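Local coordinates for protein SsRai1 (Scheffersomyces stipitis, PDB 5BTO) that removes NAD caps from the 5' ends of RNAs as a metal-dependent decapping nuclease and directly stabilizes and stimulates the exoribonuclease RAT1, at residues P26-A31 with E215-V220; E235-W240 with Y254-T259; R289-G294 with Y308-I313. One frame throughout, in Å; residues are numbered along the deposited sequence.

Contact 1: P26-A31 with E215-V220; sequences PKEIFA and EQYISV
One face of the Phe30 ring rests on Val220, whose CB stands 3.8 Å from the ring centroid and 16° off the ring normal, a CH-pi contact in which CB is offset toward the rim. Both methyls reach over the same face near its rim, CG2 to Phe30 CE2 at 3.4 Å and CG1 above CZ. A beta-branched valine suits this place because its two arms spread along the ring, and Phe30 comes alongside it because its CG sits between the backbone N and the carbonyl carbon (chi1 60°), the crowded position. The Tyr97 ring also meets Phe30, its plane inclined at a shallow angle. The other aromatic, Tyr217, approaches Ala31 CB obliquely with CE1, CZ and OH; so small a side chain leaves room for the phenol. The strands 27-31 and 216-220 run antiparallel, and where they join, Ile29 and Phe30 both face Val220, a classic beta bulge. Val220 O takes a firm bond from Ile29 N, 2.9 Å long and lying in the carbonyl plane, together with a weak one from Phe30 N. In return Val220 N donates to Phe30 O at 2.9 Å, nearly along the C=O axis. Ala31 and Ser219 form a non-hydrogen-bonded pair. On the sheet face of these two residues Glu28, extended with CG anti to its backbone N (chi1 -179°), reaches forward past the bulge to Ser219, whose OG donates to the anti lone pair of Glu28 OE1 at 2.8 Å. That same oxygen hydrogen-bonds to Tyr254 OH, itself hydrogen-bonded to Tyr217 OH, while Glu28 OE2 forms a salt bridge with Lys48. Ser219 OG, anti to its backbone N, lies on the face where Glu28 arrives, and the nearby lysine probably favours the ionised carboxylate.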
loop_
_atom_site.group_PDB
_atom_site.type_symbol
_atom_site.label_atom_id
_atom_site.label_comp_id
_atom_site.label_asym_id
_atom_site.label_seq_id
_atom_site.Cartn_x
_atom_site.Cartn_y
_atom_site.Cartn_z
ATOM N N PRO A 26 2.845 -0.653 27.691
ATOM C CA PRO A 26 3.568 -1.914 27.873
ATOM C C PRO A 26 3.762 -2.238 29.354
ATOM O O PRO A 26 3.805 -1.339 30.219
ATOM C CB PRO A 26 4.931 -1.641 27.220
ATOM C CG PRO A 26 4.733 -0.439 26.365
ATOM C CD PRO A 26 3.658 0.367 27.015
ATOM N N LYS A 27 3.901 -3.527 29.637
ATOM C CA LYS A 27 4.130 -3.994 30.998
ATOM C C LYS A 27 5.095 -5.176 30.987
ATOM O O LYS A 27 4.895 -6.138 30.241
ATOM C CB LYS A 27 2.802 -4.408 31.634
ATOM C CG LYS A 27 2.958 -5.203 32.908
ATOM C CD LYS A 27 1.608 -5.666 33.457
ATOM C CE LYS A 27 1.800 -6.518 34.701
ATOM N NZ LYS A 27 0.519 -6.832 35.393
ATOM N N GLU A 28 6.148 -5.110 31.794
ATOM C CA GLU A 28 7.066 -6.239 31.885
ATOM C C GLU A 28 6.387 -7.408 32.588
ATOM O O GLU A 28 5.730 -7.225 33.635
ATOM C CB GLU A 28 8.336 -5.875 32.665
ATOM C CG GLU A 28 9.332 -7.035 32.747
ATOM C CD GLU A 28 10.618 -6.670 33.473
ATOM O OE1 GLU A 28 11.456 -5.923 32.905
ATOM O OE2 GLU A 28 10.794 -7.147 34.606
ATOM N N ILE A 29 6.568 -8.608 32.048
ATOM C CA ILE A 29 6.050 -9.801 32.728
ATOM C C ILE A 29 7.147 -10.756 33.207
ATOM O O ILE A 29 6.942 -11.504 34.159
ATOM C CB ILE A 29 4.982 -10.560 31.895
ATOM C CG1 ILE A 29 5.472 -10.810 30.469
ATOM C CG2 ILE A 29 3.679 -9.787 31.886
ATOM C CD1 ILE A 29 4.697 -11.933 29.753
ATOM N N PHE A 30 8.305 -10.731 32.552
ATOM C CA PHE A 30 9.468 -11.481 33.038
ATOM C C PHE A 30 10.750 -10.948 32.415
ATOM O O PHE A 30 10.703 -10.125 31.509
ATOM C CB PHE A 30 9.322 -13.007 32.823
ATOM C CG PHE A 30 9.159 -13.439 31.376
ATOM C CD1 PHE A 30 7.896 -13.534 30.803
ATOM C CD2 PHE A 30 10.259 -13.819 30.614
ATOM C CE1 PHE A 30 7.733 -13.960 29.482
ATOM C CE2 PHE A 30 10.101 -14.249 29.275
ATOM C CZ PHE A 30 8.839 -14.325 28.729
ATOM N N ALA A 31 11.892 -11.411 32.908
ATOM C CA ALA A 31 13.167 -11.015 32.336
ATOM C C ALA A 31 14.090 -12.211 32.293
ATOM O O ALA A 31 13.848 -13.213 32.958
ATOM C CB ALA A 31 13.793 -9.868 33.157
ATOM N N GLU A 215 27.466 -9.675 28.353
ATOM C CA GLU A 215 26.425 -9.432 29.343
ATOM C C GLU A 215 25.242 -8.688 28.747
ATOM O O GLU A 215 25.402 -7.613 28.164
ATOM C CB GLU A 215 26.990 -8.665 30.544
ATOM C CG GLU A 215 27.966 -9.466 31.384
ATOM C CD GLU A 215 28.596 -8.637 32.482
ATOM O OE1 GLU A 215 29.181 -7.580 32.169
ATOM O OE2 GLU A 215 28.502 -9.041 33.658
ATOM N N GLN A 216 24.058 -9.276 28.898
ATOM C CA GLN A 216 22.815 -8.682 28.421
ATOM C C GLN A 216 21.708 -8.881 29.438
ATOM O O GLN A 216 21.558 -9.971 29.993
ATOM C CB GLN A 216 22.369 -9.326 27.108
ATOM C CG GLN A 216 23.259 -9.064 25.922
ATOM C CD GLN A 216 22.683 -9.661 24.656
ATOM O OE1 GLN A 216 21.898 -10.611 24.708
ATOM N NE2 GLN A 216 23.063 -9.106 23.514
ATOM N N TYR A 217 20.920 -7.833 29.662
ATOM C CA TYR A 217 19.728 -7.918 30.499
ATOM C C TYR A 217 18.518 -7.745 29.588
ATOM O O TYR A 217 18.412 -6.745 28.867
ATOM C CB TYR A 217 19.757 -6.830 31.578
ATOM C CG TYR A 217 18.497 -6.748 32.420
ATOM C CD1 TYR A 217 18.205 -7.723 33.365
ATOM C CD2 TYR A 217 17.610 -5.694 32.280
ATOM C CE1 TYR A 217 17.061 -7.654 34.136
ATOM C CE2 TYR A 217 16.459 -5.612 33.053
ATOM C CZ TYR A 217 16.192 -6.596 33.978
ATOM O OH TYR A 217 15.059 -6.516 34.751
ATOM N N ILE A 218 17.628 -8.732 29.581
ATOM C CA ILE A 218 16.532 -8.738 28.609
ATOM C C ILE A 218 15.194 -8.659 29.319
ATOM O O ILE A 218 14.857 -9.537 30.122
ATOM C CB ILE A 218 16.537 -10.021 27.744
ATOM C CG1 ILE A 218 17.917 -10.272 27.137
ATOM C CG2 ILE A 218 15.455 -9.950 26.642
ATOM C CD1 ILE A 218 18.349 -9.217 26.154
ATOM N N SER A 219 14.447 -7.598 29.033
ATOM C CA SER A 219 13.101 -7.439 29.556
ATOM C C SER A 219 12.101 -8.004 28.544
ATOM O O SER A 219 12.222 -7.782 27.339
ATOM C CB SER A 219 12.809 -5.957 29.822
ATOM O OG SER A 219 11.445 -5.742 30.159
ATOM N N VAL A 220 11.117 -8.742 29.033
ATOM C CA VAL A 220 10.062 -9.245 28.159
ATOM C C VAL A 220 8.728 -8.663 28.596
ATOM O O VAL A 220 8.315 -8.812 29.757
ATOM C CB VAL A 220 9.992 -10.783 28.149
ATOM C CG1 VAL A 220 9.043 -11.253 27.037
ATOM C CG2 VAL A 220 11.379 -11.365 27.948
#

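Contact 2: E235-W240 with Y254-T259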
loop_
_atom_site.group_PDB
_atom_site.type_symbol
_atom_site.label_atom_id
_atom_site.label_comp_id
_atom_site.label_asym_id
_atom_site.label_seq_id
_atom_site.Cartn_x
_atom_site.Cartn_y
_atom_site.Cartn_z
ATOM N N GLU A 235 16.630 -6.022 24.982
ATOM C CA GLU A 235 17.711 -5.645 25.897
ATOM C C GLU A 235 17.471 -4.268 26.494
ATOM O O GLU A 235 17.035 -3.338 25.807
ATOM C CB GLU A 235 19.083 -5.674 25.211
ATOM C CG GLU A 235 20.229 -5.445 26.213
ATOM C CD GLU A 235 21.612 -5.481 25.600
ATOM O OE1 GLU A 235 21.716 -5.701 24.377
ATOM O OE2 GLU A 235 22.603 -5.283 26.349
ATOM N N VAL A 236 17.782 -4.149 27.783
ATOM C CA VAL A 236 17.636 -2.907 28.527
ATOM C C VAL A 236 18.994 -2.566 29.115
ATOM O O VAL A 236 19.673 -3.434 29.677
ATOM C CB VAL A 236 16.582 -3.072 29.647
ATOM C CG1 VAL A 236 16.718 -1.972 30.713
ATOM C CG2 VAL A 236 15.163 -3.120 29.045
ATOM N N ASP A 237 19.406 -1.309 28.975
ATOM C CA ASP A 237 20.774 -0.940 29.323
ATOM C C ASP A 237 20.989 -0.764 30.826
ATOM O O ASP A 237 21.984 -1.239 31.365
ATOM C CB ASP A 237 21.219 0.317 28.573
ATOM C CG ASP A 237 21.276 0.100 27.070
ATOM O OD1 ASP A 237 21.553 -1.048 26.664
ATOM O OD2 ASP A 237 21.044 1.061 26.303
ATOM N N CYS A 238 20.057 -0.098 31.497
ATOM C CA CYS A 238 20.215 0.144 32.928
ATOM C C CYS A 238 18.924 0.594 33.593
ATOM O O CYS A 238 17.917 0.856 32.935
ATOM C CB CYS A 238 21.327 1.184 33.176
ATOM S SG CYS A 238 20.888 2.874 32.778
ATOM N N VAL A 239 18.969 0.665 34.920
ATOM C CA VAL A 239 17.916 1.261 35.722
ATOM C C VAL A 239 18.379 2.664 36.097
ATOM O O VAL A 239 19.542 2.847 36.458
ATOM C CB VAL A 239 17.704 0.424 37.003
ATOM C CG1 VAL A 239 16.817 1.142 37.995
ATOM C CG2 VAL A 239 17.099 -0.926 36.624
ATOM N N TRP A 240 17.501 3.659 35.992
ATOM C CA TRP A 240 17.915 5.018 36.356
ATOM C C TRP A 240 17.763 5.333 37.835
ATOM O O TRP A 240 18.503 6.148 38.373
ATOM C CB TRP A 240 17.256 6.096 35.486
ATOM C CG TRP A 240 15.783 6.232 35.614
ATOM C CD1 TRP A 240 14.823 5.530 34.925
ATOM C CD2 TRP A 240 15.083 7.163 36.442
ATOM N NE1 TRP A 240 13.568 5.960 35.298
ATOM C CE2 TRP A 240 13.701 6.957 36.231
ATOM C CE3 TRP A 240 15.489 8.140 37.356
ATOM C CZ2 TRP A 240 12.726 7.702 36.895
ATOM C CZ3 TRP A 240 14.522 8.874 38.014
ATOM C CH2 TRP A 240 13.156 8.650 37.782
ATOM N N TYR A 254 13.512 2.008 33.759
ATOM C CA TYR A 254 14.603 1.645 32.857
ATOM C C TYR A 254 15.053 2.837 32.014
ATOM O O TYR A 254 14.314 3.799 31.837
ATOM C CB TYR A 254 14.159 0.540 31.897
ATOM C CG TYR A 254 13.913 -0.811 32.520
ATOM C CD1 TYR A 254 14.571 -1.206 33.680
ATOM C CD2 TYR A 254 13.041 -1.713 31.921
ATOM C CE1 TYR A 254 14.343 -2.463 34.230
ATOM C CE2 TYR A 254 12.812 -2.967 32.464
ATOM C CZ TYR A 254 13.467 -3.337 33.617
ATOM O OH TYR A 254 13.245 -4.580 34.155
ATOM N N MET A 255 16.268 2.761 31.492
ATOM C CA MET A 255 16.801 3.839 30.658
ATOM C C MET A 255 17.716 3.242 29.595
ATOM O O MET A 255 18.380 2.231 29.827
ATOM C CB MET A 255 17.550 4.873 31.530
ATOM C CG MET A 255 17.914 6.174 30.800
ATOM S SD MET A 255 18.344 7.537 31.922
ATOM C CE MET A 255 19.681 6.748 32.805
ATOM N N GLU A 256 17.722 3.853 28.414
ATOM C CA GLU A 256 18.613 3.463 27.337
ATOM C C GLU A 256 19.859 4.347 27.346
ATOM O O GLU A 256 19.778 5.523 27.696
ATOM C CB GLU A 256 17.877 3.630 26.007
ATOM C CG GLU A 256 18.643 3.171 24.791
ATOM C CD GLU A 256 18.464 1.692 24.529
ATOM O OE1 GLU A 256 17.603 1.075 25.188
ATOM O OE2 GLU A 256 19.180 1.149 23.663
ATOM N N LEU A 257 20.999 3.785 26.959
ATOM C CA LEU A 257 22.258 4.541 26.871
ATOM C C LEU A 257 22.849 4.421 25.468
ATOM O O LEU A 257 23.088 3.318 24.991
ATOM C CB LEU A 257 23.269 3.996 27.878
ATOM C CG LEU A 257 22.812 4.017 29.334
ATOM C CD1 LEU A 257 23.836 3.349 30.236
ATOM C CD2 LEU A 257 22.552 5.450 29.769
ATOM N N LYS A 258 23.109 5.559 24.824
ATOM C CA LYS A 258 23.619 5.563 23.456
ATOM C C LYS A 258 24.744 6.571 23.321
ATOM O O LYS A 258 24.888 7.459 24.164
ATOM C CB LYS A 258 22.506 5.950 22.477
ATOM C CG LYS A 258 21.258 5.113 22.546
ATOM C CD LYS A 258 21.469 3.750 21.935
ATOM C CE LYS A 258 20.119 3.094 21.629
ATOM N NZ LYS A 258 20.233 1.625 21.389
ATOM N N THR A 259 25.515 6.449 22.243
ATOM C CA THR A 259 26.565 7.417 21.935
ATOM C C THR A 259 26.510 7.841 20.477
ATOM O O THR A 259 25.986 7.119 19.625
ATOM C CB THR A 259 27.968 6.839 22.178
ATOM O OG1 THR A 259 28.226 5.799 21.226
ATOM C CG2 THR A 259 28.095 6.295 23.589
HETATM O O HOH W 1 15.674 -0.924 25.731
HETATM O O HOH W 2 19.522 -1.737 24.672
HETATM O O HOH W 3 22.032 0.764 23.819
#
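Asp237 and Glu256, both ligands of the divalent metal, bring their carboxylates close: Asp237 OD2 lies 3.2 Å from Glu256 OE2, with the planes 52° apart. Two acidic groups this near should repel, consistent with a site made for a cation, and nearby Glu186 probably adds to the negative field. Water 2 lies between Asp237 OD1 and Glu256 OE2, within hydrogen-bonding distance of both, and water 1 joins Glu256 OE1 to Glu235 O. The next shell fixes these groups. Leu257 N, from another metal-site residue, donates to the anti lone pair of Asp237 OD2 in a straight bond of 2.8 Å. Bent at chi2 (86°), Glu256 turns back to receive NZ of substrate-binding Lys258 on OE2, a 2.6 Å salt bridge that would offset some negative charge; NZ also donates to water 3, beside Asp237 OD2, and to Gln282. Asp237, just ahead of a short strand, and Glu256-Leu257-Lys258 on the next match the D and (D/E)XK elements of the PD-(D/E)XK nuclease fold. Strand 238-239 pairs antiparallel with the start of strand 254-261: Met255 N donates to Cys238 O at 2.9 Å; the return bond from Cys238 N to Met255 O is weak. Farther out, Val236 CG1 stands over one face of the Tyr254 ring, 3.8 Å from its centroid, and Val239 CG2 meets its edge. The flexible Met255 chain bends to lay CE against Trp240 CB.

Contact 3: R289-G294 with Y308-I313; sequences RKVVYG and YKTEEI
Strands 290-296 and 302-309 form a beta hairpin at the edge of the four-stranded sheet that carries part of the nuclease site, and this contact is the end of the hairpin away from its turn. Val291 and Tyr308 are a hydrogen-bonded antiparallel pair: Tyr308 N reaches Val291 O at 2.8 Å, nearly along the C=O axis, and Val291 N returns a 3.0 Å bond to Tyr308 O in the carbonyl plane. Next comes the non-hydrogen-bonded pair Lys290 and Lys309, whose long chains suit the more exposed face; Lys290 makes a cation-pi contact with Trp240, and Lys309 NZ a weak salt bridge with Glu311 OE2. Beyond it the chain leaves the strand in a 3-10 turn, 310-312, yet Thr310 N still donates to Arg289 O at 3.0 Å, from above the carbonyl plane (56° out of it). Water 4 also donates to Arg289 O and accepts from Glu311 N. Glu312 folds back so that its OE2 takes Lys309 N at 2.9 Å, met from above the carboxylate plane. On the other face the Tyr308 ring presents its edge to Val291 O, while CE1 lies 4.1 Å from Tyr293 CD2, the two side chains crossing obliquely. Tyr293 is buried, so its OH needs the partner it has in Thr279, while Tyr308 is partly exposed. Thr310 OG1, anti to its own carbonyl carbon (chi1 -58°), bonds to Ile288 O, and Val291 CG2 lies 4.0 Å from Thr310 OG1. The bonding is therefore mostly between backbones: as the strand turns into the 3-10 segment, Glu312 OE2 accepts from Lys309 N, and Glu312 N and Ile313 N bond back to Lys309 O and Thr310 O, so these main-chain groups stay paired.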
loop_
_atom_site.group_PDB
_atom_site.type_symbol
_atom_site.label_atom_id
_atom_site.label_comp_id
_atom_site.label_asym_id
_atom_site.label_seq_id
_atom_site.Cartn_x
_atom_site.Cartn_y
_atom_site.Cartn_z
ATOM N N ARG A 289 11.191 5.020 28.931
ATOM C CA ARG A 289 10.775 6.423 28.964
ATOM C C ARG A 289 11.935 7.417 28.957
ATOM O O ARG A 289 11.718 8.610 28.791
ATOM C CB ARG A 289 9.904 6.692 30.200
ATOM C CG ARG A 289 8.640 5.833 30.246
ATOM C CD ARG A 289 7.781 6.169 31.464
ATOM N NE ARG A 289 6.630 5.277 31.601
ATOM C CZ ARG A 289 5.665 5.429 32.504
ATOM N NH1 ARG A 289 5.704 6.447 33.354
ATOM N NH2 ARG A 289 4.658 4.563 32.555
ATOM N N LYS A 290 13.149 6.925 29.165
ATOM C CA LYS A 290 14.316 7.813 29.236
ATOM C C LYS A 290 15.471 7.278 28.398
ATOM O O LYS A 290 15.713 6.072 28.356
ATOM C CB LYS A 290 14.788 7.983 30.687
ATOM C CG LYS A 290 13.859 8.773 31.623
ATOM C CD LYS A 290 14.541 9.004 32.976
ATOM C CE LYS A 290 13.565 9.335 34.120
ATOM N NZ LYS A 290 12.461 10.264 33.744
ATOM N N VAL A 291 16.191 8.189 27.747
ATOM C CA VAL A 291 17.367 7.844 26.975
ATOM C C VAL A 291 18.474 8.847 27.273
ATOM O O VAL A 291 18.227 10.057 27.279
ATOM C CB VAL A 291 17.103 7.963 25.460
ATOM C CG1 VAL A 291 18.348 7.570 24.687
ATOM C CG2 VAL A 291 15.913 7.135 25.047
ATOM N N VAL A 292 19.691 8.362 27.484
ATOM C CA VAL A 292 20.836 9.276 27.582
ATOM C C VAL A 292 21.762 9.090 26.389
ATOM O O VAL A 292 22.189 7.974 26.100
ATOM C CB VAL A 292 21.642 9.074 28.889
ATOM C CG1 VAL A 292 23.003 9.757 28.781
ATOM C CG2 VAL A 292 20.865 9.622 30.075
ATOM N N TYR A 293 22.069 10.184 25.694
ATOM C CA TYR A 293 23.095 10.159 24.656
ATOM C C TYR A 293 24.390 10.781 25.155
ATOM O O TYR A 293 24.388 11.885 25.705
ATOM C CB TYR A 293 22.644 10.908 23.396
ATOM C CG TYR A 293 22.099 10.000 22.330
ATOM C CD1 TYR A 293 22.947 9.382 21.413
ATOM C CD2 TYR A 293 20.738 9.744 22.252
ATOM C CE1 TYR A 293 22.438 8.540 20.431
ATOM C CE2 TYR A 293 20.223 8.899 21.289
ATOM C CZ TYR A 293 21.076 8.300 20.386
ATOM O OH TYR A 293 20.558 7.467 19.421
ATOM N N GLY A 294 25.490 10.068 24.958
ATOM C CA GLY A 294 26.816 10.639 25.169
ATOM C C GLY A 294 27.391 11.072 23.833
ATOM O O GLY A 294 27.343 10.323 22.857
ATOM N N TYR A 308 17.105 12.567 27.405
ATOM C CA TYR A 308 15.859 12.755 26.673
ATOM C C TYR A 308 14.741 12.008 27.373
ATOM O O TYR A 308 14.974 10.944 27.934
ATOM C CB TYR A 308 15.965 12.161 25.256
ATOM C CG TYR A 308 16.950 12.852 24.359
ATOM C CD1 TYR A 308 18.313 12.646 24.507
ATOM C CD2 TYR A 308 16.517 13.702 23.348
ATOM C CE1 TYR A 308 19.226 13.284 23.688
ATOM C CE2 TYR A 308 17.423 14.345 22.531
ATOM C CZ TYR A 308 18.777 14.129 22.709
ATOM O OH TYR A 308 19.700 14.758 21.904
ATOM N N LYS A 309 13.527 12.544 27.331
ATOM C CA LYS A 309 12.371 11.688 27.570
ATOM C C LYS A 309 11.893 11.190 26.214
ATOM O O LYS A 309 11.812 11.954 25.259
ATOM C CB LYS A 309 11.254 12.376 28.363
ATOM C CG LYS A 309 10.641 13.624 27.781
ATOM C CD LYS A 309 9.500 14.089 28.702
ATOM C CE LYS A 309 8.810 15.343 28.180
ATOM N NZ LYS A 309 7.642 15.718 29.025
ATOM N N THR A 310 11.611 9.897 26.126
ATOM C CA THR A 310 11.226 9.296 24.856
ATOM C C THR A 310 10.101 10.073 24.179
ATOM O O THR A 310 10.122 10.302 22.959
ATOM C CB THR A 310 10.835 7.828 25.078
ATOM O OG1 THR A 310 11.946 7.145 25.669
ATOM C CG2 THR A 310 10.472 7.142 23.747
ATOM N N GLU A 311 9.126 10.510 24.965
ATOM C CA GLU A 311 7.938 11.132 24.387
ATOM C C GLU A 311 8.195 12.505 23.764
ATOM O O GLU A 311 7.345 13.012 23.038
ATOM C CB GLU A 311 6.818 11.220 25.421
ATOM C CG GLU A 311 7.162 12.052 26.643
ATOM C CD GLU A 311 6.022 12.110 27.647
ATOM O OE1 GLU A 311 4.911 11.637 27.322
ATOM O OE2 GLU A 311 6.237 12.628 28.762
ATOM N N GLU A 312 9.344 13.119 24.067
ATOM C CA GLU A 312 9.653 14.428 23.488
ATOM C C GLU A 312 10.418 14.309 22.165
ATOM O O GLU A 312 10.581 15.299 21.453
ATOM C CB GLU A 312 10.411 15.329 24.476
ATOM C CG GLU A 312 11.904 15.036 24.606
ATOM C CD GLU A 312 12.567 15.840 25.728
ATOM O OE1 GLU A 312 12.229 17.037 25.889
ATOM O OE2 GLU A 312 13.422 15.275 26.449
ATOM N N ILE A 313 10.858 13.102 21.819
ATOM C CA ILE A 313 11.682 12.948 20.624
ATOM C C ILE A 313 10.934 13.240 19.307
ATOM O O ILE A 313 11.479 13.895 18.421
ATOM C CB ILE A 313 12.390 11.568 20.560
ATOM C CG1 ILE A 313 13.416 11.454 21.701
ATOM C CG2 ILE A 313 13.082 11.391 19.206
ATOM C CD1 ILE A 313 14.046 10.070 21.843
HETATM O O HOH W 4 8.802 9.451 27.730
#

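Overall arrangement
From the N terminus, 26-31 is met first and waits for 215-220, so contact 1 closes a long loop of 183 residues, much of it helical, and joins two strands of the large mixed sheet. Contacts 2 and 3 follow in series, each closing a short loop of 13 residues; none of the three nests in or crosses another. Contact 2 leads from the large sheet into the four-stranded one, and Tyr254 links it back to contact 1 through Glu28 and Tyr217. Strand 254-261 then lies beside 290-296, joining contact 2 to contact 3 through backbone bonds such as Glu256 O with Val292 N. Contacts 1 and 3 do not touch.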